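Local coordinates for conserved protein (Methanosarcina mazei, PDB 2NR4) that is of unknown function but binds flavin mononucleotide, as a flavoprotein with a barrel of the FMN-binding clan, at residues Phe160-Gln174 and Ala199-Leu211. Sequence-based numbering, arbitrary orientation.
With FMN (flavin mononucleotide), chain C.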
loop_
_atom_site.group_PDB
_atom_site.type_symbol
_atom_site.label_atom_id
_atom_site.label_comp_id
_atom_site.label_asym_id
_atom_site.label_seq_id
_atom_site.Cartn_x
_atom_site.Cartn_y
_atom_site.Cartn_z
ATOM N N PHE A 160 -5.601 -4.891 2.442
ATOM C CA PHE A 160 -5.511 -4.468 1.041
ATOM C C PHE A 160 -4.361 -5.192 0.345
ATOM O O PHE A 160 -4.512 -5.747 -0.747
ATOM C CB PHE A 160 -5.329 -2.953 0.934
ATOM C CG PHE A 160 -5.178 -2.483 -0.485
ATOM C CD1 PHE A 160 -6.314 -2.186 -1.238
ATOM C CD2 PHE A 160 -3.909 -2.421 -1.108
ATOM C CE1 PHE A 160 -6.218 -1.797 -2.566
ATOM C CE2 PHE A 160 -3.796 -2.019 -2.471
ATOM C CZ PHE A 160 -4.974 -1.710 -3.208
ATOM N N ASN A 161 -3.204 -5.240 1.019
ATOM C CA ASN A 161 -2.043 -5.911 0.453
ATOM C C ASN A 161 -2.315 -7.395 0.204
ATOM O O ASN A 161 -1.842 -7.965 -0.776
ATOM C CB ASN A 161 -0.844 -5.731 1.392
ATOM C CG ASN A 161 -0.445 -4.277 1.562
ATOM O OD1 ASN A 161 -0.934 -3.370 0.878
ATOM N ND2 ASN A 161 0.465 -4.036 2.517
ATOM N N ALA A 162 -3.098 -8.016 1.093
ATOM C CA ALA A 162 -3.462 -9.432 0.957
ATOM C C ALA A 162 -4.359 -9.684 -0.231
ATOM O O ALA A 162 -4.230 -10.736 -0.914
ATOM C CB ALA A 162 -4.120 -9.929 2.204
ATOM N N VAL A 163 -5.233 -8.729 -0.508
ATOM C CA VAL A 163 -6.092 -8.794 -1.707
ATOM C C VAL A 163 -5.241 -8.770 -2.977
ATOM O O VAL A 163 -5.466 -9.585 -3.867
ATOM C CB VAL A 163 -7.123 -7.630 -1.773
ATOM C CG1 VAL A 163 -7.853 -7.614 -3.176
ATOM C CG2 VAL A 163 -8.148 -7.787 -0.638
ATOM N N LEU A 164 -4.235 -7.890 -3.026
ATOM C CA LEU A 164 -3.313 -7.800 -4.152
ATOM C C LEU A 164 -2.607 -9.153 -4.381
ATOM O O LEU A 164 -2.520 -9.651 -5.518
ATOM C CB LEU A 164 -2.261 -6.738 -3.843
ATOM C CG LEU A 164 -1.867 -5.772 -4.926
ATOM C CD1 LEU A 164 -3.169 -5.088 -5.440
ATOM C CD2 LEU A 164 -0.874 -4.699 -4.326
ATOM N N GLU A 165 -2.049 -9.722 -3.309
ATOM C CA GLU A 165 -1.371 -11.002 -3.404
ATOM C C GLU A 165 -2.338 -12.085 -3.838
ATOM O O GLU A 165 -2.007 -12.876 -4.754
ATOM C CB GLU A 165 -0.693 -11.382 -2.064
ATOM C CG GLU A 165 0.443 -10.430 -1.674
ATOM C CD GLU A 165 1.553 -10.338 -2.717
ATOM O OE1 GLU A 165 1.992 -11.386 -3.215
ATOM O OE2 GLU A 165 1.960 -9.215 -3.081
ATOM N N ALA A 166 -3.521 -12.118 -3.235
ATOM C CA ALA A 166 -4.523 -13.158 -3.565
ATOM C C ALA A 166 -4.894 -13.122 -5.038
ATOM O O ALA A 166 -5.136 -14.181 -5.650
ATOM C CB ALA A 166 -5.780 -13.014 -2.691
ATOM N N THR A 167 -4.986 -11.925 -5.613
ATOM C CA THR A 167 -5.301 -11.784 -7.047
ATOM C C THR A 167 -4.163 -12.377 -7.897
ATOM O O THR A 167 -4.421 -13.098 -8.852
ATOM C CB THR A 167 -5.605 -10.320 -7.482
ATOM O OG1 THR A 167 -4.420 -9.508 -7.344
ATOM C CG2 THR A 167 -6.686 -9.730 -6.603
ATOM N N VAL A 168 -2.911 -12.166 -7.497
ATOM C CA VAL A 168 -1.783 -12.767 -8.219
ATOM C C VAL A 168 -1.899 -14.298 -8.153
ATOM O O VAL A 168 -1.919 -15.001 -9.198
ATOM C CB VAL A 168 -0.418 -12.242 -7.691
ATOM C CG1 VAL A 168 0.774 -12.832 -8.509
ATOM C CG2 VAL A 168 -0.383 -10.749 -7.814
ATOM N N HIS A 169 -2.035 -14.832 -6.953
ATOM C CA HIS A 169 -2.133 -16.292 -6.797
ATOM C C HIS A 169 -3.359 -16.910 -7.470
ATOM O O HIS A 169 -3.269 -18.002 -8.043
ATOM C CB HIS A 169 -1.987 -16.683 -5.330
ATOM C CG HIS A 169 -0.663 -16.288 -4.756
ATOM N ND1 HIS A 169 0.533 -16.554 -5.393
ATOM C CD2 HIS A 169 -0.343 -15.601 -3.632
ATOM C CE1 HIS A 169 1.529 -16.079 -4.670
ATOM N NE2 HIS A 169 1.026 -15.481 -3.607
ATOM N N ALA A 170 -4.495 -16.223 -7.422
ATOM C CA ALA A 170 -5.660 -16.676 -8.145
ATOM C C ALA A 170 -5.417 -16.794 -9.650
ATOM O O ALA A 170 -5.896 -17.746 -10.266
ATOM C CB ALA A 170 -6.897 -15.785 -7.837
ATOM N N THR A 171 -4.700 -15.848 -10.258
ATOM C CA THR A 171 -4.394 -15.964 -11.686
ATOM C C THR A 171 -3.461 -17.141 -11.965
ATOM O O THR A 171 -3.550 -17.799 -13.024
ATOM C CB THR A 171 -3.810 -14.652 -12.323
ATOM O OG1 THR A 171 -2.503 -14.393 -11.826
ATOM C CG2 THR A 171 -4.710 -13.436 -12.094
ATOM N N ARG A 172 -2.566 -17.400 -11.019
ATOM C CA ARG A 172 -1.659 -18.535 -11.115
ATOM C C ARG A 172 -2.364 -19.866 -10.934
ATOM O O ARG A 172 -2.002 -20.848 -11.608
ATOM C CB ARG A 172 -0.508 -18.380 -10.146
ATOM C CG ARG A 172 0.476 -17.403 -10.699
ATOM C CD ARG A 172 1.493 -17.074 -9.680
ATOM N NE ARG A 172 2.404 -16.073 -10.199
ATOM C CZ ARG A 172 3.292 -15.438 -9.448
ATOM N NH1 ARG A 172 3.382 -15.698 -8.144
ATOM N NH2 ARG A 172 4.084 -14.545 -10.010
ATOM N N TYR A 173 -3.372 -19.894 -10.066
ATOM C CA TYR A 173 -4.217 -21.058 -9.920
ATOM C C TYR A 173 -4.976 -21.389 -11.198
ATOM O O TYR A 173 -5.223 -22.563 -11.501
ATOM C CB TYR A 173 -5.208 -20.906 -8.772
ATOM C CG TYR A 173 -6.074 -22.125 -8.674
ATOM C CD1 TYR A 173 -5.565 -23.320 -8.162
ATOM C CD2 TYR A 173 -7.391 -22.109 -9.145
ATOM C CE1 TYR A 173 -6.353 -24.467 -8.105
ATOM C CE2 TYR A 173 -8.186 -23.254 -9.098
ATOM C CZ TYR A 173 -7.658 -24.419 -8.573
ATOM O OH TYR A 173 -8.440 -25.543 -8.514
ATOM N N GLN A 174 -5.379 -20.353 -11.921
ATOM C CA GLN A 174 -6.001 -20.519 -13.228
ATOM C C GLN A 174 -4.970 -21.013 -14.244
ATOM O O GLN A 174 -5.332 -21.755 -15.166
ATOM C CB GLN A 174 -6.632 -19.203 -13.707
ATOM C CG GLN A 174 -7.861 -18.753 -12.924
ATOM C CD GLN A 174 -8.406 -17.405 -13.415
ATOM O OE1 GLN A 174 -9.621 -17.231 -13.551
ATOM N NE2 GLN A 174 -7.505 -16.463 -13.709
ATOM N N ALA A 199 -14.462 -3.046 2.004
ATOM C CA ALA A 199 -14.060 -3.146 0.597
ATOM C C ALA A 199 -13.155 -4.354 0.339
ATOM O O ALA A 199 -13.362 -5.096 -0.635
ATOM C CB ALA A 199 -13.383 -1.862 0.127
ATOM N N GLU A 200 -12.162 -4.565 1.214
ATOM C CA GLU A 200 -11.324 -5.762 1.109
ATOM C C GLU A 200 -12.084 -7.070 1.246
ATOM O O GLU A 200 -11.821 -8.054 0.534
ATOM C CB GLU A 200 -10.177 -5.734 2.121
ATOM C CG GLU A 200 -9.093 -4.732 1.774
ATOM C CD GLU A 200 -9.451 -3.306 2.086
ATOM O OE1 GLU A 200 -10.305 -3.082 2.980
ATOM O OE2 GLU A 200 -8.871 -2.396 1.428
ATOM N N LYS A 201 -13.026 -7.093 2.184
ATOM C CA LYS A 201 -13.775 -8.316 2.408
ATOM C C LYS A 201 -14.663 -8.625 1.200
ATOM O O LYS A 201 -14.744 -9.782 0.799
ATOM C CB LYS A 201 -14.518 -8.279 3.751
ATOM C CG LYS A 201 -13.562 -8.236 4.975
ATOM C CD LYS A 201 -14.380 -8.018 6.281
ATOM C CE LYS A 201 -13.493 -7.664 7.474
ATOM N NZ LYS A 201 -14.321 -7.245 8.660
ATOM N N LYS A 202 -15.241 -7.592 0.592
ATOM C CA LYS A 202 -15.981 -7.713 -0.680
ATOM C C LYS A 202 -15.083 -8.167 -1.842
ATOM O O LYS A 202 -15.479 -9.012 -2.656
ATOM C CB LYS A 202 -16.667 -6.388 -1.064
ATOM C CG LYS A 202 -17.920 -6.024 -0.279
ATOM C CD LYS A 202 -18.777 -4.976 -1.043
ATOM C CE LYS A 202 -19.268 -3.859 -0.085
ATOM N NZ LYS A 202 -19.758 -4.447 1.207
ATOM N N ALA A 203 -13.862 -7.615 -1.903
ATOM C CA ALA A 203 -12.884 -8.001 -2.930
ATOM C C ALA A 203 -12.518 -9.476 -2.873
ATOM O O ALA A 203 -12.499 -10.152 -3.895
ATOM C CB ALA A 203 -11.622 -7.124 -2.845
ATOM N N MET A 204 -12.270 -9.987 -1.668
ATOM C CA MET A 204 -11.975 -11.401 -1.499
ATOM C C MET A 204 -13.125 -12.268 -1.966
ATOM O O MET A 204 -12.902 -13.280 -2.620
ATOM C CB MET A 204 -11.646 -11.726 -0.039
ATOM C CG MET A 204 -10.238 -11.354 0.379
ATOM S SD MET A 204 -8.886 -11.978 -0.670
ATOM C CE MET A 204 -9.103 -13.665 -0.653
ATOM N N LYS A 205 -14.352 -11.875 -1.651
ATOM C CA LYS A 205 -15.534 -12.613 -2.111
ATOM C C LYS A 205 -15.563 -12.686 -3.641
ATOM O O LYS A 205 -15.878 -13.736 -4.222
ATOM C CB LYS A 205 -16.807 -11.951 -1.586
ATOM C CG LYS A 205 -17.842 -12.925 -0.955
ATOM C CD LYS A 205 -19.003 -12.156 -0.286
ATOM C CE LYS A 205 -19.439 -12.788 1.056
ATOM N NZ LYS A 205 -20.734 -13.574 1.056
ATOM N N LEU A 206 -15.200 -11.586 -4.302
ATOM C CA LEU A 206 -15.126 -11.589 -5.756
ATOM C C LEU A 206 -14.079 -12.536 -6.321
ATOM O O LEU A 206 -14.289 -13.128 -7.401
ATOM C CB LEU A 206 -14.957 -10.174 -6.317
ATOM C CG LEU A 206 -16.103 -9.171 -6.103
ATOM C CD1 LEU A 206 -15.723 -7.884 -6.816
ATOM C CD2 LEU A 206 -17.459 -9.678 -6.644
ATOM N N ILE A 207 -12.940 -12.665 -5.635
ATOM C CA ILE A 207 -11.897 -13.624 -6.048
ATOM C C ILE A 207 -12.414 -15.072 -6.011
ATOM O O ILE A 207 -12.185 -15.848 -6.962
ATOM C CB ILE A 207 -10.566 -13.485 -5.222
ATOM C CG1 ILE A 207 -9.861 -12.172 -5.590
ATOM C CG2 ILE A 207 -9.618 -14.611 -5.555
ATOM C CD1 ILE A 207 -8.765 -11.681 -4.615
ATOM N N TYR A 208 -13.090 -15.400 -4.910
ATOM C CA TYR A 208 -13.711 -16.708 -4.690
ATOM C C TYR A 208 -14.751 -17.036 -5.768
ATOM O O TYR A 208 -14.652 -18.090 -6.419
ATOM C CB TYR A 208 -14.304 -16.762 -3.282
ATOM C CG TYR A 208 -13.291 -17.121 -2.230
ATOM C CD1 TYR A 208 -12.182 -16.321 -1.987
ATOM C CD2 TYR A 208 -13.447 -18.262 -1.461
ATOM C CE1 TYR A 208 -11.255 -16.649 -1.018
ATOM C CE2 TYR A 208 -12.514 -18.602 -0.475
ATOM C CZ TYR A 208 -11.416 -17.792 -0.267
ATOM O OH TYR A 208 -10.480 -18.133 0.702
ATOM N N GLU A 209 -15.718 -16.126 -5.962
ATOM C CA GLU A 209 -16.694 -16.222 -7.060
ATOM C C GLU A 209 -16.033 -16.417 -8.430
ATOM O O GLU A 209 -16.501 -17.226 -9.228
ATOM C CB GLU A 209 -17.610 -15.001 -7.109
ATOM C CG GLU A 209 -18.507 -14.812 -5.906
ATOM C CD GLU A 209 -19.254 -13.471 -5.923
ATOM O OE1 GLU A 209 -19.331 -12.808 -6.991
ATOM O OE2 GLU A 209 -19.759 -13.074 -4.848
ATOM N N ALA A 210 -14.955 -15.685 -8.707
ATOM C CA ALA A 210 -14.243 -15.819 -9.978
ATOM C C ALA A 210 -13.627 -17.206 -10.138
ATOM O O ALA A 210 -13.492 -17.704 -11.262
ATOM C CB ALA A 210 -13.160 -14.753 -10.116
ATOM N N LEU A 211 -13.244 -17.829 -9.027
ATOM C CA LEU A 211 -12.623 -19.155 -9.099
ATOM C C LEU A 211 -13.640 -20.296 -8.969
ATOM O O LEU A 211 -13.251 -21.467 -8.836
ATOM C CB LEU A 211 -11.519 -19.304 -8.054
ATOM C CG LEU A 211 -10.244 -18.462 -8.204
ATOM C CD1 LEU A 211 -9.281 -18.758 -7.047
ATOM C CD2 LEU A 211 -9.556 -18.726 -9.532
HETATM N N1 FMN C . 0.015 -8.944 -16.347
HETATM C C2 FMN C . 1.013 -8.496 -17.186
HETATM O O2 FMN C . 1.020 -8.887 -18.350
HETATM N N3 FMN C . 1.998 -7.655 -16.714
HETATM C C4 FMN C . 1.980 -7.232 -15.394
HETATM O O4 FMN C . 2.711 -6.325 -15.016
HETATM C C4A FMN C . 0.968 -7.671 -14.544
HETATM N N5 FMN C . 0.934 -7.270 -13.218
HETATM C C5A FMN C . -0.085 -7.692 -12.375
HETATM C C6 FMN C . -0.113 -7.261 -11.042
HETATM C C7 FMN C . -1.128 -7.674 -10.190
HETATM C C7M FMN C . -1.080 -7.245 -8.751
HETATM C C8 FMN C . -2.118 -8.552 -10.681
HETATM C C8M FMN C . -3.311 -8.900 -9.873
HETATM C C9 FMN C . -2.095 -8.993 -12.011
HETATM C C9A FMN C . -1.072 -8.546 -12.867
HETATM N N10 FMN C . -1.025 -8.964 -14.199
HETATM C C10 FMN C . -0.014 -8.533 -15.031
HETATM C "C1'" FMN C . -1.983 -10.005 -14.695
HETATM C "C2'" FMN C . -3.116 -9.303 -15.434
HETATM O "O2'" FMN C . -3.654 -8.295 -14.621
HETATM C "C3'" FMN C . -4.206 -10.315 -15.697
HETATM O "O3'" FMN C . -3.681 -11.330 -16.535
HETATM C "C4'" FMN C . -5.443 -9.654 -16.301
HETATM O "O4'" FMN C . -6.455 -10.628 -16.229
HETATM C "C5'" FMN C . -5.219 -9.215 -17.754
HETATM O "O5'" FMN C . -6.454 -8.945 -18.384
HETATM P P FMN C . -6.624 -8.330 -19.877
HETATM O O1P FMN C . -6.760 -9.552 -20.802
HETATM O O2P FMN C . -5.332 -7.569 -20.254
HETATM O O3P FMN C . -7.924 -7.522 -19.893
#
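Ile207, Met204 and Leu211 pack against Val163, Ala166 and Ala170 where two nearly parallel helices meet in the C-terminal helical part of the chain. The axes of the two segments approach to 9.6 Å, with their directions 13° apart. Ile207 is the central knob. It fits a hole formed by Val163, Ala166, Thr167 and Ala170, as in knobs-into-holes packing. With CG1 of Ile207 anti to the carbonyl carbon (chi1 -70°), Ile207 CD1 presses tightly on Thr167 CG2, at 3.5 Å. Ile207 CG2 is left to meet Ala170 CB at 3.7 Å. Met204 bends at chi2, which brings Met204 SD to Ala166 CB at 3.8 Å; the further bend at chi3 keeps CE beside the same methyl. Val163 CG1 touches Ala203 CB. Helix 179-195 links the pair and completes a three-helix bundle beside the six-stranded barrel. Thr167 and Val168 belong to the FMN pocket, and Val168 CG2 lies 3.7 Å from FMN C7M. At one end, Glu200 OE2 sits at the edge of the Phe160 ring, with carboxylate and ring planes 74° apart. Glu200 OE1 accepts a hydrogen bond from Gly197 N. An alanine here would probably leave Gly197 N without its carboxylate partner and open a gap beside Phe160. At the other end, Leu211 CD2 reaches Gln174 CG and the edge of the Tyr173 ring.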